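Local atomic coordinates of uncharacterized protein (Bacteroides eggerthii DSM 20697, PDB entry 4ECO), a protein that is of unknown function but, as a leucine-rich repeat protein, probably binds other proteins through its repeat surface. Residues Asp253-Cys259 with Leu277-Asn283; Glu305-Tyr311 with Lys331-Glu336; Ile312-Lys318 with Glu336-Leu342. All blocks are in the same frame, centred on the assembly; numbering follows the deposited sequence.

Contacts 1 and 2 follow one another along the leucine-rich repeat solenoid; contact 3 joins the same two repeats as contact 2, further along their coils. Strands 253-257, 277-279, 309-311 and 334-336 lie side by side, all parallel: contact 1 pairs the first two and contact 2 the last two, their centres about 13 Å apart. Between them strands 277-279 and 309-311 are neighbours, with Val280 N 2.9 Å from Tyr311 O. Contact 3 shares Glu336 with contact 2. It also meets contact 1, where Asn315 ND2 lies 3.1 Å from Val280 O, so an asparagine side chain joins successive turns here. The bound sodium ion lies about 11 Å from the Asn258 side chain of contact 1.

Contact 1 (Asp253-Cys259 with Leu277-Asn283); sequences DVEVYNC and LINVACN
Two neighbouring leucine-rich repeat strands, with the turns that follow them, meet as Asp253-Cys259 runs parallel to Leu277-Asn283. Val254 anchors the pairing: its N gives a nearly straight bond to Leu277 O (3.1 Å), and its O accepts from Asn279 N. Val256 N then bonds Asn279 O at 2.8 Å. Side chains alternate between two faces. On one, Glu255 and Asn279 lie side by side, but the Glu255 carboxylate finds its stronger partner in His115; on the same face Asp253 OD2 packs on Leu277 CB and forms a salt bridge with Arg142.

Asn283 occupies the asparagine position of the LxxLxLxxN repeat and stitches the turns together. With CG anti to its own carbonyl carbon (chi1 -62°), its amide reaches back: ND2 donates to Val256 O (3.0 Å), which lies in the amide plane, while OD1 accepts from Cys259 N (2.9 Å). A leucine here would probably deprive both buried backbone groups of these partners and disturb the turn. Beside it, Asn258 N bonds Ala281 O (3.0 Å), and Cys282 SG sits obliquely beside the Tyr257 ring, 4.3 Å from its centroid.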
loop_
_atom_site.group_PDB
_atom_site.type_symbol
_atom_site.label_atom_id
_atom_site.label_comp_id
_atom_site.label_asym_id
_atom_site.label_seq_id
_atom_site.Cartn_x
_atom_site.Cartn_y
_atom_site.Cartn_z
ATOM N N ASP A 253 6.693 14.144 13.737
ATOM C CA ASP A 253 6.426 13.831 12.329
ATOM C C ASP A 253 7.246 14.707 11.409
ATOM O O ASP A 253 7.042 15.914 11.377
ATOM C CB ASP A 253 4.934 13.983 12.013
ATOM C CG ASP A 253 4.033 13.007 12.734
ATOM O OD1 ASP A 253 3.939 13.092 13.977
ATOM O OD2 ASP A 253 3.377 12.201 12.055
ATOM N N VAL A 254 8.199 14.097 10.681
ATOM C CA VAL A 254 9.080 14.802 9.743
ATOM C C VAL A 254 9.003 14.135 8.370
ATOM O O VAL A 254 9.040 12.907 8.269
ATOM C CB VAL A 254 10.540 14.901 10.250
ATOM C CG1 VAL A 254 11.434 15.532 9.205
ATOM C CG2 VAL A 254 10.621 15.690 11.555
ATOM N N GLU A 255 8.886 14.959 7.311
ATOM C CA GLU A 255 8.851 14.492 5.925
ATOM C C GLU A 255 9.806 15.321 5.052
ATOM O O GLU A 255 9.779 16.558 5.092
ATOM C CB GLU A 255 7.433 14.541 5.371
ATOM C CG GLU A 255 7.383 14.284 3.874
ATOM C CD GLU A 255 6.012 14.133 3.254
ATOM O OE1 GLU A 255 5.352 13.102 3.509
ATOM O OE2 GLU A 255 5.613 15.024 2.477
ATOM N N VAL A 256 10.681 14.618 4.308
ATOM C CA VAL A 256 11.622 15.148 3.305
ATOM C C VAL A 256 11.367 14.299 2.060
ATOM O O VAL A 256 11.985 13.254 1.871
ATOM C CB VAL A 256 13.098 15.162 3.760
ATOM C CG1 VAL A 256 13.919 16.064 2.848
ATOM C CG2 VAL A 256 13.234 15.608 5.213
ATOM N N TYR A 257 10.364 14.688 1.279
ATOM C CA TYR A 257 9.847 13.881 0.178
ATOM C C TYR A 257 10.139 14.467 -1.179
ATOM O O TYR A 257 9.924 15.653 -1.405
ATOM C CB TYR A 257 8.315 13.758 0.361
ATOM C CG TYR A 257 7.552 13.112 -0.772
ATOM C CD1 TYR A 257 7.334 11.740 -0.797
ATOM C CD2 TYR A 257 6.932 13.887 -1.751
ATOM C CE1 TYR A 257 6.571 11.147 -1.802
ATOM C CE2 TYR A 257 6.193 13.302 -2.779
ATOM C CZ TYR A 257 5.999 11.932 -2.790
ATOM O OH TYR A 257 5.242 11.346 -3.782
ATOM N N ASN A 258 10.534 13.593 -2.110
ATOM C CA ASN A 258 10.788 13.899 -3.512
ATOM C C ASN A 258 11.615 15.187 -3.674
ATOM O O ASN A 258 11.122 16.178 -4.225
ATOM C CB ASN A 258 9.451 13.999 -4.261
ATOM C CG ASN A 258 9.538 14.065 -5.749
ATOM O OD1 ASN A 258 10.515 13.643 -6.365
ATOM N ND2 ASN A 258 8.516 14.616 -6.363
ATOM N N CYS A 259 12.857 15.184 -3.155
ATOM C CA CYS A 259 13.766 16.316 -3.331
ATOM C C CYS A 259 14.921 15.794 -4.202
ATOM O O CYS A 259 15.834 15.108 -3.712
ATOM C CB CYS A 259 14.207 16.891 -1.991
ATOM S SG CYS A 259 12.851 17.573 -0.992
ATOM N N LEU A 277 7.497 9.498 13.088
ATOM C CA LEU A 277 7.230 9.259 11.663
ATOM C C LEU A 277 8.339 9.925 10.820
ATOM O O LEU A 277 8.695 11.093 11.050
ATOM C CB LEU A 277 5.823 9.783 11.274
ATOM C CG LEU A 277 5.349 9.625 9.814
ATOM C CD1 LEU A 277 3.833 9.555 9.744
ATOM C CD2 LEU A 277 5.885 10.765 8.901
ATOM N N ILE A 278 8.858 9.190 9.833
ATOM C CA ILE A 278 9.850 9.731 8.920
ATOM C C ILE A 278 9.471 9.315 7.499
ATOM O O ILE A 278 9.419 8.129 7.196
ATOM C CB ILE A 278 11.326 9.400 9.262
ATOM C CG1 ILE A 278 12.274 10.104 8.256
ATOM C CG2 ILE A 278 11.594 7.888 9.392
ATOM C CD1 ILE A 278 13.696 10.124 8.588
ATOM N N ASN A 279 9.185 10.294 6.647
ATOM C CA ASN A 279 8.876 10.050 5.251
ATOM C C ASN A 279 10.033 10.594 4.414
ATOM O O ASN A 279 10.238 11.807 4.343
ATOM C CB ASN A 279 7.525 10.681 4.880
ATOM C CG ASN A 279 6.967 10.256 3.544
ATOM O OD1 ASN A 279 7.687 10.058 2.564
ATOM N ND2 ASN A 279 5.659 10.096 3.487
ATOM N N VAL A 280 10.824 9.700 3.836
ATOM C CA VAL A 280 11.987 10.070 3.018
ATOM C C VAL A 280 11.854 9.390 1.650
ATOM O O VAL A 280 12.857 9.024 1.019
ATOM C CB VAL A 280 13.361 9.776 3.707
ATOM C CG1 VAL A 280 13.661 10.811 4.800
ATOM C CG2 VAL A 280 13.428 8.347 4.265
ATOM N N ALA A 281 10.598 9.259 1.181
ATOM C CA ALA A 281 10.296 8.641 -0.105
ATOM C C ALA A 281 10.658 9.569 -1.291
ATOM O O ALA A 281 10.699 10.790 -1.127
ATOM C CB ALA A 281 8.833 8.266 -0.157
ATOM N N CYS A 282 10.926 8.976 -2.470
ATOM C CA CYS A 282 11.226 9.613 -3.769
ATOM C C CYS A 282 12.530 10.366 -3.791
ATOM O O CYS A 282 12.679 11.222 -4.671
ATOM C CB CYS A 282 10.106 10.537 -4.246
ATOM S SG CYS A 282 8.529 9.727 -4.573
ATOM N N ASN A 283 13.489 10.057 -2.922
ATOM C CA ASN A 283 14.772 10.760 -3.000
ATOM C C ASN A 283 15.769 9.887 -3.783
ATOM O O ASN A 283 16.703 9.314 -3.220
ATOM C CB ASN A 283 15.255 11.122 -1.624
ATOM C CG ASN A 283 14.336 12.063 -0.903
ATOM O OD1 ASN A 283 13.931 13.106 -1.437
ATOM N ND2 ASN A 283 14.005 11.726 0.337
HETATM O O HOH W 1 13.145 13.094 -6.525
#

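Contact 2 (Glu305-Tyr311 with Lys331-Glu336); sequences EKIQIIY and KLGMLE
This is a parallel strand pairing between consecutive repeats, in which Glu305-Tyr311 lies alongside Lys331-Glu336 and the axes of the short strands 309-311 and 334-336 come within 4.8 Å and diverge by 10°. Gln308 O begins it by accepting two backbone bonds, from Gly333 N (2.8 Å) and Met334 N. Ile310 continues in the usual parallel manner, its N bonding Met334 O (2.9 Å) and its O receiving the longer bond from Glu336 N.

On the face carrying Ile310 and Leu335 the contact is wholly aliphatic. The Ile310 and Leu332 side chains cross at about a right angle, CD1 to CD1 at 3.8 Å, while Ile310 CG2 lies beside Leu335 CD1; branched and forked side chains suit this buried side because they interlock without needing polar partners.

The other face carries Ile309, Met334, Tyr311 and Glu336. Met334, a selenomethionine, runs beside Ile309, CB against CG2, and its chain then bends (chi3 63°), bringing the methyl CE to within 3.5 Å of Tyr311 OH. That hydroxyl is hydrogen-bonded to Arg142 O. Ile309 CG2 sits over one face of the Tyr311 ring, while Glu336 CG meets the ring edge near CD1 at 3.7 Å. Helix 144-149 lies against this face.

Before the strands, the aliphatic part of Lys331 follows the carbonyls of Glu305 and Lys306. Gln308 NE2 touches Lys331 CE, and a water joins Lys331 NZ (2.8 Å) to Lys306 O. A long, flexible chain with a charged end suits this exposed margin.

Parallel short strands, one a repeat, with aliphatic residues turned into the core and the alternate residues onto the concave surface, are typical of a leucine-rich repeat solenoid.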
loop_
_atom_site.group_PDB
_atom_site.type_symbol
_atom_site.label_atom_id
_atom_site.label_comp_id
_atom_site.label_asym_id
_atom_site.label_seq_id
_atom_site.Cartn_x
_atom_site.Cartn_y
_atom_site.Cartn_z
ATOM N N GLU A 305 15.581 4.441 18.553
ATOM C CA GLU A 305 14.722 3.860 19.574
ATOM C C GLU A 305 13.305 4.451 19.586
ATOM O O GLU A 305 12.424 3.872 20.237
ATOM C CB GLU A 305 15.325 4.117 20.946
ATOM C CG GLU A 305 16.663 3.475 21.230
ATOM C CD GLU A 305 17.072 3.684 22.677
ATOM O OE1 GLU A 305 16.178 3.759 23.553
ATOM O OE2 GLU A 305 18.292 3.760 22.938
ATOM N N LYS A 306 13.098 5.630 18.935
ATOM C CA LYS A 306 11.818 6.350 18.986
ATOM C C LYS A 306 10.972 6.198 17.716
ATOM O O LYS A 306 9.750 6.267 17.826
ATOM C CB LYS A 306 12.037 7.859 19.261
ATOM C CG LYS A 306 12.722 8.196 20.593
ATOM C CD LYS A 306 11.851 7.931 21.813
ATOM C CE LYS A 306 12.560 8.252 23.107
ATOM N NZ LYS A 306 11.715 7.947 24.303
ATOM N N ILE A 307 11.603 6.033 16.532
ATOM C CA ILE A 307 10.930 5.950 15.224
ATOM C C ILE A 307 9.923 4.796 15.224
ATOM O O ILE A 307 10.217 3.704 15.705
ATOM C CB ILE A 307 11.982 5.821 14.085
ATOM C CG1 ILE A 307 12.830 7.131 14.001
ATOM C CG2 ILE A 307 11.318 5.522 12.745
ATOM C CD1 ILE A 307 14.153 7.073 13.270
ATOM N N GLN A 308 8.721 5.068 14.720
ATOM C CA GLN A 308 7.598 4.130 14.679
ATOM C C GLN A 308 7.129 3.844 13.252
ATOM O O GLN A 308 6.585 2.764 13.012
ATOM C CB GLN A 308 6.412 4.689 15.503
ATOM C CG GLN A 308 6.674 4.699 17.009
ATOM C CD GLN A 308 5.592 5.327 17.860
ATOM O OE1 GLN A 308 4.809 6.167 17.427
ATOM N NE2 GLN A 308 5.598 5.005 19.147
ATOM N N ILE A 309 7.283 4.828 12.325
ATOM C CA ILE A 309 6.834 4.730 10.923
ATOM C C ILE A 309 7.950 5.173 9.994
ATOM O O ILE A 309 8.498 6.247 10.180
ATOM C CB ILE A 309 5.536 5.567 10.669
ATOM C CG1 ILE A 309 4.451 5.292 11.742
ATOM C CG2 ILE A 309 4.998 5.356 9.242
ATOM C CD1 ILE A 309 3.420 6.370 11.896
ATOM N N ILE A 310 8.253 4.359 8.980
ATOM C CA ILE A 310 9.247 4.662 7.952
ATOM C C ILE A 310 8.600 4.536 6.561
ATOM O O ILE A 310 8.138 3.456 6.182
ATOM C CB ILE A 310 10.527 3.763 8.056
ATOM C CG1 ILE A 310 11.239 3.914 9.425
ATOM C CG2 ILE A 310 11.487 4.071 6.903
ATOM C CD1 ILE A 310 12.456 3.026 9.673
ATOM N N TYR A 311 8.560 5.640 5.818
ATOM C CA TYR A 311 8.129 5.645 4.424
ATOM C C TYR A 311 9.410 5.837 3.619
ATOM O O TYR A 311 9.981 6.936 3.662
ATOM C CB TYR A 311 7.049 6.719 4.121
ATOM C CG TYR A 311 5.725 6.554 4.835
ATOM C CD1 TYR A 311 4.873 5.494 4.531
ATOM C CD2 TYR A 311 5.288 7.496 5.763
ATOM C CE1 TYR A 311 3.644 5.346 5.175
ATOM C CE2 TYR A 311 4.046 7.380 6.381
ATOM C CZ TYR A 311 3.225 6.302 6.085
ATOM O OH TYR A 311 1.989 6.187 6.680
ATOM N N LYS A 331 10.764 0.529 18.718
ATOM C CA LYS A 331 9.437 1.109 18.561
ATOM C C LYS A 331 8.910 1.031 17.104
ATOM O O LYS A 331 7.776 1.469 16.882
ATOM C CB LYS A 331 9.427 2.576 19.044
ATOM C CG LYS A 331 9.208 2.758 20.537
ATOM C CD LYS A 331 9.138 4.226 20.911
ATOM C CE LYS A 331 7.943 4.539 21.771
ATOM N NZ LYS A 331 7.855 5.990 22.073
ATOM N N LEU A 332 9.673 0.436 16.134
ATOM C CA LEU A 332 9.240 0.375 14.727
ATOM C C LEU A 332 7.954 -0.453 14.534
ATOM O O LEU A 332 7.885 -1.594 14.983
ATOM C CB LEU A 332 10.345 -0.181 13.813
ATOM C CG LEU A 332 10.062 -0.206 12.292
ATOM C CD1 LEU A 332 9.847 1.204 11.726
ATOM C CD2 LEU A 332 11.175 -0.905 11.561
ATOM N N GLY A 333 6.976 0.120 13.834
ATOM C CA GLY A 333 5.701 -0.542 13.578
ATOM C C GLY A 333 5.231 -0.534 12.137
ATOM O O GLY A 333 4.353 -1.323 11.754
HETATM N N MSE A 334 5.787 0.370 11.319
HETATM C CA MSE A 334 5.395 0.470 9.905
HETATM C C MSE A 334 6.613 0.683 9.024
HETATM O O MSE A 334 7.421 1.592 9.270
HETATM C CB MSE A 334 4.389 1.594 9.680
HETATM C CG MSE A 334 2.995 1.293 10.209
HETATM SE SE MSE A 334 1.790 2.828 10.022
HETATM C CE MSE A 334 1.782 2.997 8.021
ATOM N N LEU A 335 6.753 -0.189 8.000
ATOM C CA LEU A 335 7.846 -0.092 7.040
ATOM C C LEU A 335 7.332 -0.362 5.646
ATOM O O LEU A 335 6.628 -1.371 5.433
ATOM C CB LEU A 335 8.985 -1.057 7.398
ATOM C CG LEU A 335 10.192 -1.102 6.470
ATOM C CD1 LEU A 335 10.947 0.259 6.442
ATOM C CD2 LEU A 335 11.103 -2.234 6.860
ATOM N N GLU A 336 7.655 0.554 4.705
ATOM C CA GLU A 336 7.313 0.375 3.296
ATOM C C GLU A 336 8.566 0.741 2.487
ATOM O O GLU A 336 9.209 1.767 2.764
ATOM C CB GLU A 336 6.021 1.132 2.851
ATOM C CG GLU A 336 6.096 2.633 2.551
ATOM C CD GLU A 336 6.712 3.062 1.229
ATOM O OE1 GLU A 336 6.831 2.216 0.315
ATOM O OE2 GLU A 336 7.071 4.254 1.103
HETATM O O HOH W 2 8.634 7.771 20.087
#

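Contact 3 (Ile312-Lys318 with Glu336-Leu342); sequences IGYNNLK and ECLYNQL
The amide of Asn340 fills the hollow of the turn formed by Ile312-Lys318, much as a plug sits in a ring. Its ND2 gives a nearly straight bond to Ile312 O (3.1 Å) and a second, from above the carbonyl plane, to Cys337 O of its own turn, while OD1 accepts Leu317 N on a lone pair, in the carbonyl plane. An asparagine suits this place because one short side chain offers both a donor and an acceptor to backbone groups buried inside the turn. Asn315 ND2 also reaches Ile312 O, from the opposite face of that carbonyl's plane.

Asn315 and Asn340 both hold the asparagine position of the leucine-rich repeat, and their ND2 groups bond back to the preceding coil. Around them apolar bumps nest: Ile312 CG2 rests on Cys337 SG, and Leu317 CB meets Leu342 CD2 at 3.8 Å. Leu291 of helix 288-300 packs against both Ile312 and Leu317.

Where Gly313 has no side chain, the Glu336 carboxylate moves in. Glu336 CG stands between its backbone N and carbonyl carbon (chi1 80°) and the chain bends at chi2 (77°), which brings OE2 to Gly313 N at 2.9 Å, met from above the carboxylate plane; OE1 receives Leu338 N of its own turn. Leu338 O in turn accepts Tyr314 N (2.7 Å).

The tyrosines project side by side. Their rings are slid apart, with centroids 4.9 Å away and planes at 23°, so that Tyr339 CD2 settles over the rim of one Tyr314 face while overlap is slight. Tyr339 stacks with Tyr362, and Tyr314 OH is hydrogen-bonded to Leu183 N. Farther along, Gln341 N bonds Leu317 O (2.9 Å), and Lys318 CA rests against Gln341 O, its extended chain carrying NZ to a salt bridge with Glu289.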
loop_
_atom_site.group_PDB
_atom_site.type_symbol
_atom_site.label_atom_id
_atom_site.label_comp_id
_atom_site.label_asym_id
_atom_site.label_seq_id
_atom_site.Cartn_x
_atom_site.Cartn_y
_atom_site.Cartn_z
ATOM N N ILE A 312 9.937 4.760 2.993
ATOM C CA ILE A 312 11.216 4.896 2.294
ATOM C C ILE A 312 11.107 4.301 0.849
ATOM O O ILE A 312 12.132 3.996 0.212
ATOM C CB ILE A 312 12.389 4.293 3.144
ATOM C CG1 ILE A 312 13.774 4.714 2.610
ATOM C CG2 ILE A 312 12.262 2.780 3.390
ATOM C CD1 ILE A 312 14.848 4.897 3.653
ATOM N N GLY A 313 9.875 4.238 0.329
ATOM C CA GLY A 313 9.620 3.775 -1.033
ATOM C C GLY A 313 10.143 4.727 -2.099
ATOM O O GLY A 313 10.508 5.868 -1.789
ATOM N N TYR A 314 10.168 4.273 -3.373
ATOM C CA TYR A 314 10.651 5.043 -4.534
ATOM C C TYR A 314 12.106 5.554 -4.289
ATOM O O TYR A 314 12.417 6.726 -4.465
ATOM C CB TYR A 314 9.710 6.202 -4.886
ATOM C CG TYR A 314 8.329 5.774 -5.331
ATOM C CD1 TYR A 314 8.066 5.479 -6.666
ATOM C CD2 TYR A 314 7.266 5.725 -4.431
ATOM C CE1 TYR A 314 6.788 5.105 -7.087
ATOM C CE2 TYR A 314 5.991 5.333 -4.840
ATOM C CZ TYR A 314 5.755 5.046 -6.175
ATOM O OH TYR A 314 4.503 4.702 -6.600
ATOM N N ASN A 315 12.985 4.646 -3.898
ATOM C CA ASN A 315 14.356 4.987 -3.608
ATOM C C ASN A 315 15.283 3.973 -4.281
ATOM O O ASN A 315 14.807 3.164 -5.087
ATOM C CB ASN A 315 14.568 5.072 -2.088
ATOM C CG ASN A 315 14.179 6.410 -1.511
ATOM O OD1 ASN A 315 14.625 7.475 -1.971
ATOM N ND2 ASN A 315 13.415 6.390 -0.432
ATOM N N ASN A 316 16.603 4.038 -3.994
ATOM C CA ASN A 316 17.570 3.178 -4.650
ATOM C C ASN A 316 18.213 2.127 -3.725
ATOM O O ASN A 316 19.229 1.532 -4.130
ATOM C CB ASN A 316 18.667 4.047 -5.247
ATOM C CG ASN A 316 18.193 5.069 -6.242
ATOM O OD1 ASN A 316 17.478 4.784 -7.227
ATOM N ND2 ASN A 316 18.609 6.293 -6.010
ATOM N N LEU A 317 17.634 1.862 -2.526
ATOM C CA LEU A 317 18.179 0.895 -1.561
ATOM C C LEU A 317 18.458 -0.470 -2.173
ATOM O O LEU A 317 17.561 -1.033 -2.796
ATOM C CB LEU A 317 17.225 0.680 -0.382
ATOM C CG LEU A 317 16.989 1.814 0.581
ATOM C CD1 LEU A 317 15.763 1.511 1.459
ATOM C CD2 LEU A 317 18.232 2.080 1.419
ATOM N N LYS A 318 19.682 -1.006 -2.000
ATOM C CA LYS A 318 20.014 -2.353 -2.488
ATOM C C LYS A 318 19.892 -3.351 -1.337
ATOM O O LYS A 318 19.712 -4.534 -1.577
ATOM C CB LYS A 318 21.404 -2.416 -3.145
ATOM C CG LYS A 318 21.396 -1.957 -4.598
ATOM C CD LYS A 318 22.808 -1.794 -5.096
ATOM C CE LYS A 318 22.883 -0.959 -6.347
ATOM N NZ LYS A 318 24.251 -0.385 -6.536
ATOM N N GLU A 336 7.655 0.554 4.705
ATOM C CA GLU A 336 7.313 0.375 3.296
ATOM C C GLU A 336 8.566 0.741 2.487
ATOM O O GLU A 336 9.209 1.767 2.764
ATOM C CB GLU A 336 6.021 1.132 2.851
ATOM C CG GLU A 336 6.096 2.633 2.551
ATOM C CD GLU A 336 6.712 3.062 1.229
ATOM O OE1 GLU A 336 6.831 2.216 0.315
ATOM O OE2 GLU A 336 7.071 4.254 1.103
ATOM N N CYS A 337 8.947 -0.150 1.538
ATOM C CA CYS A 337 10.107 0.005 0.650
ATOM C C CYS A 337 9.696 -0.239 -0.806
ATOM O O CYS A 337 10.502 -0.753 -1.589
ATOM C CB CYS A 337 11.253 -0.919 1.054
ATOM S SG CYS A 337 11.656 -0.890 2.808
ATOM N N LEU A 338 8.458 0.127 -1.170
ATOM C CA LEU A 338 7.968 0.000 -2.537
ATOM C C LEU A 338 8.920 0.634 -3.533
ATOM O O LEU A 338 9.439 1.718 -3.277
ATOM C CB LEU A 338 6.603 0.672 -2.673
ATOM C CG LEU A 338 5.398 -0.073 -2.137
ATOM C CD1 LEU A 338 4.273 0.899 -1.851
ATOM C CD2 LEU A 338 4.903 -1.079 -3.138
ATOM N N TYR A 339 9.180 -0.046 -4.644
ATOM C CA TYR A 339 9.995 0.428 -5.753
ATOM C C TYR A 339 11.364 0.918 -5.299
ATOM O O TYR A 339 11.695 2.107 -5.390
ATOM C CB TYR A 339 9.270 1.537 -6.544
ATOM C CG TYR A 339 7.878 1.160 -6.983
ATOM C CD1 TYR A 339 7.668 0.427 -8.144
ATOM C CD2 TYR A 339 6.768 1.538 -6.242
ATOM C CE1 TYR A 339 6.379 0.091 -8.565
ATOM C CE2 TYR A 339 5.475 1.206 -6.651
ATOM C CZ TYR A 339 5.286 0.488 -7.819
ATOM O OH TYR A 339 4.010 0.173 -8.227
ATOM N N ASN A 340 12.158 -0.022 -4.812
ATOM C CA ASN A 340 13.552 0.188 -4.447
ATOM C C ASN A 340 14.354 -0.785 -5.313
ATOM O O ASN A 340 13.825 -1.259 -6.319
ATOM C CB ASN A 340 13.777 0.012 -2.929
ATOM C CG ASN A 340 13.645 1.281 -2.116
ATOM O OD1 ASN A 340 14.622 2.011 -1.911
ATOM N ND2 ASN A 340 12.456 1.532 -1.569
ATOM N N GLN A 341 15.588 -1.111 -4.934
ATOM C CA GLN A 341 16.408 -2.052 -5.683
ATOM C C GLN A 341 16.889 -3.158 -4.763
ATOM O O GLN A 341 17.996 -3.681 -4.955
ATOM C CB GLN A 341 17.602 -1.315 -6.285
ATOM C CG GLN A 341 17.330 -0.450 -7.494
ATOM C CD GLN A 341 18.677 0.015 -7.998
ATOM O OE1 GLN A 341 19.221 1.019 -7.523
ATOM N NE2 GLN A 341 19.310 -0.781 -8.876
ATOM N N LEU A 342 16.091 -3.449 -3.705
ATOM C CA LEU A 342 16.429 -4.426 -2.667
ATOM C C LEU A 342 16.698 -5.778 -3.302
ATOM O O LEU A 342 15.857 -6.294 -4.032
ATOM C CB LEU A 342 15.326 -4.532 -1.592
ATOM C CG LEU A 342 15.010 -3.286 -0.743
ATOM C CD1 LEU A 342 13.786 -3.520 0.077
ATOM C CD2 LEU A 342 16.136 -2.941 0.192
#